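Long-range contacts in Sn-glycerol-3-phosphate ABC transporter substrate-binding protein UspB (Mycobacterium tuberculosis, PDB 4MFI), which binds glycerophosphocholine with specificity and, as the substrate-binding subunit of an ABC transporter, probably delivers it to the membrane-spanning importer: residues T92-V97 against P312-E317; G212-F217 against P232-A237; Y345-K350 against V370-L375. One frame throughout, in Å; residues are numbered along the deposited sequence.

Contact 1: T92-V97 against P312-E317; sequences TDVPDV and PAKLSE
V94, P95 and D96 pack against P312, K314 and L315 where two loops of the periplasmic-binding-protein fold meet, one leading into strand 97-101 and the other joining strand 307-310 to helix 317-330. Those two strands pair antiparallel, and the contact lies where 97-101 begins and just after 307-310 ends.

The apolar part centres on V94. Both of its methyls lie against the CG-CD part of K314: CG1 lies 3.8 Å from K314 CD, and CG2 meets K314 CG and, at 3.8 Å, L315 CD2. A chi1 of 68° sets K314 CG between the backbone N and the carbonyl carbon. The rings of P95 and P312 cross at about a right angle, CG to CG at 4.2 Å, and F85 of helix 78-88 touches both.

The polar ends turn to partners beyond the two loops. K314 NZ is hydrogen-bonded to the carbonyls of L89 and G91, just past helix 78-88. D96 is gripped at both oxygens: OD1 forms a salt bridge with R319 NE on the first turn of helix 317-330, while OD2 takes K33 NZ and the backbone N of D40. These two positive partners, K33 and R319, would be expected to favour the ionised carboxylate. L315 lies against the same group, its CD1 3.6 Å from D96 OD1.

Backbone oxygens meet carbon without any hydrogen bond between the loops. D96 O is 3.4 Å from P312 CD. P95 O is buried with no polar partner in the model; it faces L315 CD2 at 3.7 Å and P312 CG at 3.1 Å.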
loop_
_atom_site.group_PDB
_atom_site.type_symbol
_atom_site.label_atom_id
_atom_site.label_comp_id
_atom_site.label_asym_id
_atom_site.label_seq_id
_atom_site.Cartn_x
_atom_site.Cartn_y
_atom_site.Cartn_z
ATOM N N THR A 92 27.768 12.353 5.267
ATOM C CA THR A 92 27.957 11.192 4.398
ATOM C C THR A 92 27.682 9.851 5.083
ATOM O O THR A 92 27.894 8.790 4.491
ATOM C CB THR A 92 29.364 11.180 3.755
ATOM O OG1 THR A 92 30.368 11.269 4.776
ATOM C CG2 THR A 92 29.516 12.353 2.799
ATOM N N ASP A 93 27.198 9.892 6.322
ATOM C CA ASP A 93 26.780 8.670 7.003
ATOM C C ASP A 93 25.337 8.326 6.633
ATOM O O ASP A 93 24.505 8.036 7.495
ATOM C CB ASP A 93 26.944 8.796 8.521
ATOM C CG ASP A 93 28.400 8.877 8.946
ATOM O OD1 ASP A 93 28.855 9.981 9.315
ATOM O OD2 ASP A 93 29.092 7.839 8.907
ATOM N N VAL A 94 25.050 8.378 5.337
ATOM C CA VAL A 94 23.757 7.972 4.808
ATOM C C VAL A 94 23.746 6.463 4.623
ATOM O O VAL A 94 24.805 5.835 4.537
ATOM C CB VAL A 94 23.457 8.665 3.455
ATOM C CG1 VAL A 94 23.239 10.164 3.654
ATOM C CG2 VAL A 94 24.570 8.399 2.455
ATOM N N PRO A 95 22.548 5.865 4.578
ATOM C CA PRO A 95 22.460 4.439 4.255
ATOM C C PRO A 95 22.842 4.197 2.801
ATOM O O PRO A 95 22.804 5.131 1.991
ATOM C CB PRO A 95 20.975 4.130 4.456
ATOM C CG PRO A 95 20.278 5.455 4.265
ATOM C CD PRO A 95 21.229 6.458 4.863
ATOM N N ASP A 96 23.207 2.965 2.472
ATOM C CA ASP A 96 23.347 2.567 1.074
ATOM C C ASP A 96 22.007 2.160 0.486
ATOM O O ASP A 96 21.747 2.363 -0.708
ATOM C CB ASP A 96 24.330 1.407 0.948
ATOM C CG ASP A 96 25.733 1.809 1.317
ATOM O OD1 ASP A 96 26.466 2.295 0.430
ATOM O OD2 ASP A 96 26.093 1.658 2.503
ATOM N N VAL A 97 21.164 1.575 1.337
ATOM C CA VAL A 97 19.843 1.085 0.946
ATOM C C VAL A 97 18.882 1.523 2.035
ATOM O O VAL A 97 19.126 1.272 3.217
ATOM C CB VAL A 97 19.827 -0.457 0.818
ATOM C CG1 VAL A 97 18.419 -0.959 0.512
ATOM C CG2 VAL A 97 20.806 -0.912 -0.259
ATOM N N PRO A 312 20.407 6.236 -1.949
ATOM C CA PRO A 312 20.719 7.668 -1.896
ATOM C C PRO A 312 21.667 8.130 -3.005
ATOM O O PRO A 312 22.578 7.398 -3.417
ATOM C CB PRO A 312 21.389 7.823 -0.529
ATOM C CG PRO A 312 20.746 6.744 0.300
ATOM C CD PRO A 312 20.632 5.576 -0.651
ATOM N N ALA A 313 21.450 9.360 -3.465
ATOM C CA ALA A 313 22.250 9.946 -4.534
ATOM C C ALA A 313 23.700 10.193 -4.128
ATOM O O ALA A 313 24.587 10.187 -4.984
ATOM C CB ALA A 313 21.615 11.246 -5.016
ATOM N N LYS A 314 23.952 10.425 -2.841
ATOM C CA LYS A 314 25.303 10.804 -2.415
ATOM C C LYS A 314 26.198 9.613 -2.050
ATOM O O LYS A 314 26.976 9.664 -1.096
ATOM C CB LYS A 314 25.268 11.838 -1.290
ATOM C CG LYS A 314 24.727 11.341 0.028
ATOM C CD LYS A 314 25.220 12.223 1.167
ATOM C CE LYS A 314 25.000 13.693 0.866
ATOM N NZ LYS A 314 25.241 14.555 2.055
ATOM N N LEU A 315 26.085 8.546 -2.828
ATOM C CA LEU A 315 27.012 7.425 -2.746
ATOM C C LEU A 315 27.963 7.510 -3.928
ATOM O O LEU A 315 27.612 8.067 -4.971
ATOM C CB LEU A 315 26.261 6.094 -2.832
ATOM C CG LEU A 315 25.138 5.735 -1.861
ATOM C CD1 LEU A 315 24.780 4.256 -2.027
ATOM C CD2 LEU A 315 25.491 6.053 -0.419
ATOM N N SER A 316 29.161 6.953 -3.778
ATOM C CA SER A 316 30.037 6.761 -4.927
ATOM C C SER A 316 29.354 5.816 -5.915
ATOM O O SER A 316 28.441 5.067 -5.540
ATOM C CB SER A 316 31.372 6.167 -4.490
ATOM O OG SER A 316 31.211 4.821 -4.072
ATOM N N GLU A 317 29.782 5.853 -7.176
ATOM C CA GLU A 317 29.203 4.968 -8.183
ATOM C C GLU A 317 29.362 3.498 -7.811
ATOM O O GLU A 317 28.430 2.713 -7.982
ATOM C CB GLU A 317 29.778 5.239 -9.577
ATOM C CG GLU A 317 28.963 6.240 -10.394
ATOM C CD GLU A 317 27.523 5.790 -10.623
ATOM O OE1 GLU A 317 27.266 4.564 -10.644
ATOM O OE2 GLU A 317 26.647 6.667 -10.784
#

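Contact 2: G212-F217 against P232-A237; sequences GPNWAF and PATIAA
N214 on helix 211-216 reaches across to A237 and T234 on helix 232-245. This is close helix-helix packing within the alpha/beta binding-protein fold, the two helices joined by a short connection holding the strand pair 222-223/226-227. CA of N214 and CA of A237 are 5.3 Å apart, and A237 CB is 3.8 Å from N214 CA. From CB the asparagine side chain runs with CG anti to the backbone N (chi1 -165°), which carries CG to 4.2 Å from both A237 CB and T234 CG2. At the tip, OD1 meets two methyls, A237 CB at 3.3 Å and T234 CG2 at 3.6 Å, while ND2 borders the same T234 methyl at 3.9 Å. T234 presents this methyl while its OG1 is hydrogen-bonded to the carbonyls of T228 and A220. F217 CB also touches the A237 methyl, at 4.1 Å, and the F217 ring meets F240 and packs on W177. A water donates to F217 O (2.8 Å) and to A233 O. Across the segments the contact thus rests on carbon contacts and one water bridge, and the buried N214 OD1, lying against methyls, has no polar partner in the model.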
loop_
_atom_site.group_PDB
_atom_site.type_symbol
_atom_site.label_atom_id
_atom_site.label_comp_id
_atom_site.label_asym_id
_atom_site.label_seq_id
_atom_site.Cartn_x
_atom_site.Cartn_y
_atom_site.Cartn_z
ATOM N N GLY A 212 -10.110 2.984 -3.799
ATOM C CA GLY A 212 -10.680 1.975 -4.670
ATOM C C GLY A 212 -12.109 2.263 -5.092
ATOM O O GLY A 212 -12.384 2.356 -6.292
ATOM N N PRO A 213 -13.035 2.379 -4.125
ATOM C CA PRO A 213 -14.408 2.701 -4.518
ATOM C C PRO A 213 -14.505 4.015 -5.268
ATOM O O PRO A 213 -15.300 4.098 -6.197
ATOM C CB PRO A 213 -15.173 2.760 -3.184
ATOM C CG PRO A 213 -14.152 2.665 -2.120
ATOM C CD PRO A 213 -12.963 1.969 -2.711
ATOM N N ASN A 214 -13.698 5.007 -4.907
ATOM C CA ASN A 214 -13.693 6.254 -5.650
ATOM C C ASN A 214 -13.393 5.988 -7.134
ATOM O O ASN A 214 -14.171 6.369 -8.016
ATOM C CB ASN A 214 -12.662 7.199 -5.015
ATOM C CG ASN A 214 -12.820 8.639 -5.451
ATOM O OD1 ASN A 214 -13.886 9.074 -5.904
ATOM N ND2 ASN A 214 -11.747 9.402 -5.289
ATOM N N TRP A 215 -12.290 5.298 -7.409
ATOM C CA TRP A 215 -11.950 4.919 -8.780
ATOM C C TRP A 215 -13.052 4.091 -9.459
ATOM O O TRP A 215 -13.331 4.278 -10.647
ATOM C CB TRP A 215 -10.658 4.108 -8.793
ATOM C CG TRP A 215 -9.411 4.882 -8.480
ATOM C CD1 TRP A 215 -9.188 6.226 -8.660
ATOM C CD2 TRP A 215 -8.202 4.342 -7.944
ATOM N NE1 TRP A 215 -7.905 6.543 -8.266
ATOM C CE2 TRP A 215 -7.280 5.401 -7.829
ATOM C CE3 TRP A 215 -7.807 3.054 -7.552
ATOM C CZ2 TRP A 215 -5.992 5.213 -7.334
ATOM C CZ3 TRP A 215 -6.530 2.870 -7.066
ATOM C CH2 TRP A 215 -5.636 3.940 -6.966
ATOM N N ALA A 216 -13.650 3.157 -8.718
ATOM C CA ALA A 216 -14.681 2.288 -9.275
ATOM C C ALA A 216 -15.888 3.081 -9.773
ATOM O O ALA A 216 -16.569 2.672 -10.722
ATOM C CB ALA A 216 -15.115 1.255 -8.240
ATOM N N PHE A 217 -16.135 4.218 -9.131
ATOM C CA PHE A 217 -17.250 5.096 -9.483
ATOM C C PHE A 217 -16.838 6.197 -10.462
ATOM O O PHE A 217 -17.646 7.061 -10.802
ATOM C CB PHE A 217 -17.862 5.703 -8.211
ATOM C CG PHE A 217 -18.830 4.791 -7.500
ATOM C CD1 PHE A 217 -19.992 4.369 -8.137
ATOM C CD2 PHE A 217 -18.601 4.378 -6.188
ATOM C CE1 PHE A 217 -20.907 3.547 -7.489
ATOM C CE2 PHE A 217 -19.517 3.550 -5.525
ATOM C CZ PHE A 217 -20.669 3.134 -6.179
ATOM N N PRO A 232 -17.806 15.886 -10.319
ATOM C CA PRO A 232 -19.058 15.203 -9.971
ATOM C C PRO A 232 -18.906 13.722 -9.614
ATOM O O PRO A 232 -19.570 13.270 -8.677
ATOM C CB PRO A 232 -19.904 15.363 -11.238
ATOM C CG PRO A 232 -19.390 16.607 -11.873
ATOM C CD PRO A 232 -17.925 16.661 -11.568
ATOM N N ALA A 233 -18.059 12.975 -10.319
ATOM C CA ALA A 233 -17.926 11.552 -10.012
ATOM C C ALA A 233 -17.311 11.321 -8.630
ATOM O O ALA A 233 -17.689 10.389 -7.920
ATOM C CB ALA A 233 -17.130 10.833 -11.086
ATOM N N THR A 234 -16.375 12.180 -8.242
ATOM C CA THR A 234 -15.738 12.056 -6.937
ATOM C C THR A 234 -16.708 12.412 -5.820
ATOM O O THR A 234 -16.780 11.727 -4.795
ATOM C CB THR A 234 -14.507 12.950 -6.853
ATOM O OG1 THR A 234 -13.668 12.665 -7.978
ATOM C CG2 THR A 234 -13.744 12.686 -5.554
ATOM N N ILE A 235 -17.460 13.489 -6.012
ATOM C CA ILE A 235 -18.487 13.852 -5.042
ATOM C C ILE A 235 -19.529 12.731 -4.909
ATOM O O ILE A 235 -19.972 12.411 -3.804
ATOM C CB ILE A 235 -19.138 15.207 -5.394
ATOM C CG1 ILE A 235 -18.116 16.334 -5.182
ATOM C CG2 ILE A 235 -20.393 15.444 -4.551
ATOM C CD1 ILE A 235 -18.592 17.682 -5.595
ATOM N N ALA A 236 -19.893 12.106 -6.026
ATOM C CA ALA A 236 -20.834 10.989 -5.992
ATOM C C ALA A 236 -20.290 9.806 -5.186
ATOM O O ALA A 236 -21.024 9.200 -4.401
ATOM C CB ALA A 236 -21.208 10.561 -7.398
ATOM N N ALA A 237 -19.012 9.475 -5.378
ATOM C CA ALA A 237 -18.379 8.425 -4.580
ATOM C C ALA A 237 -18.370 8.799 -3.098
ATOM O O ALA A 237 -18.628 7.957 -2.232
ATOM C CB ALA A 237 -16.969 8.147 -5.076
HETATM O O HOH W 1 -19.471 8.610 -9.362
#

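Contact 3: Y345-K350 against V370-L375; sequences YLPVRK and VALDQL
The extended backbone at L346 and P347 passes beside A371 and L372 of helix 366-374 and the following L375, with CA of L346 and CA of L372 6.9 Å apart. The setting is the two-lobed alpha/beta fold of the periplasmic binding proteins: a loop following helix 333-343 packs on helix 366-374, and all the contacts between them are apolar or between carbon and oxygen.

The CB of L346 is directed toward the helix segment. Its CG is anti to the carbonyl carbon (chi1 -56°), and the fork beyond it divides between two partners: CD2 lies 3.9 Å from the methyl of A371, CD1 4.0 Å from L375 CD2. The two leucine side chains cross obliquely. The L346 backbone is hydrogen-bonded to R152 on strand 144-160, and its side chain touches T154 of that strand.

CD and CG of the P347 ring meet L372 CD2, the two side chains crossing at about a right angle. L372 CD2 comes to 3.4 Å from P347 CD, tighter than ordinary van der Waals contact, and L372 is also away from staggered torsions (chi1 -92°), so its exact placement is somewhat doubtful. E358 of helix 356-364 touches both of these residues, and L362 touches L372. The other branch of L375 turns to the loop backbone, where CD1 lies 3.7 Å from P347 O.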
loop_
_atom_site.group_PDB
_atom_site.type_symbol
_atom_site.label_atom_id
_atom_site.label_comp_id
_atom_site.label_asym_id
_atom_site.label_seq_id
_atom_site.Cartn_x
_atom_site.Cartn_y
_atom_site.Cartn_z
ATOM N N TYR A 345 3.500 -9.836 3.569
ATOM C CA TYR A 345 3.583 -8.941 2.419
ATOM C C TYR A 345 3.479 -9.769 1.144
ATOM O O TYR A 345 3.599 -10.995 1.183
ATOM C CB TYR A 345 4.862 -8.088 2.458
ATOM C CG TYR A 345 4.804 -7.076 3.568
ATOM C CD1 TYR A 345 3.948 -5.985 3.488
ATOM C CD2 TYR A 345 5.574 -7.224 4.715
ATOM C CE1 TYR A 345 3.865 -5.065 4.516
ATOM C CE2 TYR A 345 5.498 -6.304 5.744
ATOM C CZ TYR A 345 4.641 -5.231 5.642
ATOM O OH TYR A 345 4.560 -4.317 6.667
ATOM N N LEU A 346 3.236 -9.109 0.020
ATOM C CA LEU A 346 2.955 -9.806 -1.230
ATOM C C LEU A 346 4.223 -9.978 -2.066
ATOM O O LEU A 346 5.073 -9.089 -2.092
ATOM C CB LEU A 346 1.896 -9.028 -2.017
ATOM C CG LEU A 346 0.598 -8.783 -1.241
ATOM C CD1 LEU A 346 -0.382 -7.934 -2.038
ATOM C CD2 LEU A 346 -0.034 -10.106 -0.835
ATOM N N PRO A 347 4.361 -11.121 -2.760
ATOM C CA PRO A 347 5.529 -11.294 -3.634
ATOM C C PRO A 347 5.556 -10.212 -4.711
ATOM O O PRO A 347 4.516 -9.927 -5.315
ATOM C CB PRO A 347 5.304 -12.681 -4.261
ATOM C CG PRO A 347 4.337 -13.376 -3.342
ATOM C CD PRO A 347 3.470 -12.291 -2.775
ATOM N N VAL A 348 6.724 -9.613 -4.949
ATOM C CA VAL A 348 6.798 -8.469 -5.853
ATOM C C VAL A 348 7.193 -8.855 -7.279
ATOM O O VAL A 348 7.268 -7.990 -8.156
ATOM C CB VAL A 348 7.749 -7.375 -5.313
ATOM C CG1 VAL A 348 7.375 -7.006 -3.876
ATOM C CG2 VAL A 348 9.211 -7.824 -5.385
ATOM N N ARG A 349 7.432 -10.149 -7.502
ATOM C CA ARG A 349 7.829 -10.657 -8.812
ATOM C C ARG A 349 6.736 -11.524 -9.399
ATOM O O ARG A 349 6.177 -12.378 -8.697
ATOM C CB ARG A 349 9.114 -11.492 -8.702
ATOM C CG ARG A 349 10.336 -10.706 -8.237
ATOM C CD ARG A 349 10.841 -9.761 -9.319
ATOM N NE ARG A 349 11.453 -10.526 -10.395
ATOM C CZ ARG A 349 12.762 -10.642 -10.584
ATOM N NH1 ARG A 349 13.620 -10.019 -9.780
ATOM N NH2 ARG A 349 13.212 -11.384 -11.581
ATOM N N LYS A 350 6.448 -11.325 -10.683
ATOM C CA LYS A 350 5.438 -12.123 -11.374
ATOM C C LYS A 350 5.763 -13.610 -11.302
ATOM O O LYS A 350 4.891 -14.433 -11.017
ATOM C CB LYS A 350 5.328 -11.693 -12.839
ATOM C CG LYS A 350 4.929 -10.237 -13.027
ATOM C CD LYS A 350 4.967 -9.875 -14.504
ATOM C CE LYS A 350 4.618 -8.413 -14.725
ATOM N NZ LYS A 350 4.920 -7.997 -16.120
ATOM N N VAL A 370 -6.023 -15.334 -3.180
ATOM C CA VAL A 370 -6.889 -14.213 -3.563
ATOM C C VAL A 370 -6.092 -12.906 -3.607
ATOM O O VAL A 370 -6.182 -12.139 -4.575
ATOM C CB VAL A 370 -8.093 -14.059 -2.612
ATOM C CG1 VAL A 370 -8.840 -12.749 -2.879
ATOM C CG2 VAL A 370 -9.025 -15.254 -2.745
ATOM N N ALA A 371 -5.292 -12.666 -2.572
ATOM C CA ALA A 371 -4.469 -11.460 -2.514
ATOM C C ALA A 371 -3.470 -11.413 -3.674
ATOM O O ALA A 371 -3.256 -10.359 -4.276
ATOM C CB ALA A 371 -3.747 -11.375 -1.174
ATOM N N LEU A 372 -2.862 -12.559 -3.976
ATOM C CA LEU A 372 -1.943 -12.688 -5.097
ATOM C C LEU A 372 -2.609 -12.365 -6.421
ATOM O O LEU A 372 -2.074 -11.609 -7.242
ATOM C CB LEU A 372 -1.457 -14.133 -5.182
ATOM C CG LEU A 372 -0.185 -14.524 -4.461
ATOM C CD1 LEU A 372 0.660 -15.392 -5.377
ATOM C CD2 LEU A 372 0.556 -13.279 -4.117
ATOM N N ASP A 373 -3.774 -12.964 -6.636
ATOM C CA ASP A 373 -4.453 -12.870 -7.920
ATOM C C ASP A 373 -4.973 -11.472 -8.223
ATOM O O ASP A 373 -5.230 -11.141 -9.380
ATOM C CB ASP A 373 -5.580 -13.900 -7.999
ATOM C CG ASP A 373 -5.059 -15.329 -8.092
ATOM O OD1 ASP A 373 -3.861 -15.522 -8.395
ATOM O OD2 ASP A 373 -5.851 -16.265 -7.863
ATOM N N GLN A 374 -5.103 -10.642 -7.195
ATOM C CA GLN A 374 -5.552 -9.272 -7.412
ATOM C C GLN A 374 -4.439 -8.359 -7.945
ATOM O O GLN A 374 -4.721 -7.303 -8.512
ATOM C CB GLN A 374 -6.154 -8.687 -6.128
ATOM C CG GLN A 374 -6.858 -7.359 -6.359
ATOM C CD GLN A 374 -7.574 -6.796 -5.145
ATOM O OE1 GLN A 374 -8.579 -6.102 -5.294
ATOM N NE2 GLN A 374 -7.057 -7.070 -3.947
ATOM N N LEU A 375 -3.178 -8.749 -7.768
ATOM C CA LEU A 375 -2.056 -7.879 -8.162
ATOM C C LEU A 375 -2.062 -7.312 -9.602
ATOM O O LEU A 375 -1.735 -6.134 -9.795
ATOM C CB LEU A 375 -0.706 -8.540 -7.840
ATOM C CG LEU A 375 -0.318 -8.465 -6.360
ATOM C CD1 LEU A 375 0.955 -9.248 -6.070
ATOM C CD2 LEU A 375 -0.158 -7.019 -5.911
#

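How the contacts relate
Contacts 1 and 2 lie on opposite sides of the chain's centre, their centres 42 Å and nearest atoms about 26 Å apart, and the chain between the two segments of contact 1 includes all of contact 2. Contact 3 opens after contact 1 has closed; its centre is about 12 Å from the centre of the chain, nearer than those of the other two. Its nearest atoms are about 8 Å from contact 2 and about 13 Å from contact 1. Strand 307-310, leading into P312-E317, pairs with strand 144-160, to which L346 is hydrogen-bonded. In this family the substrate is bound between the two lobes; no ligand atom takes part in these contacts.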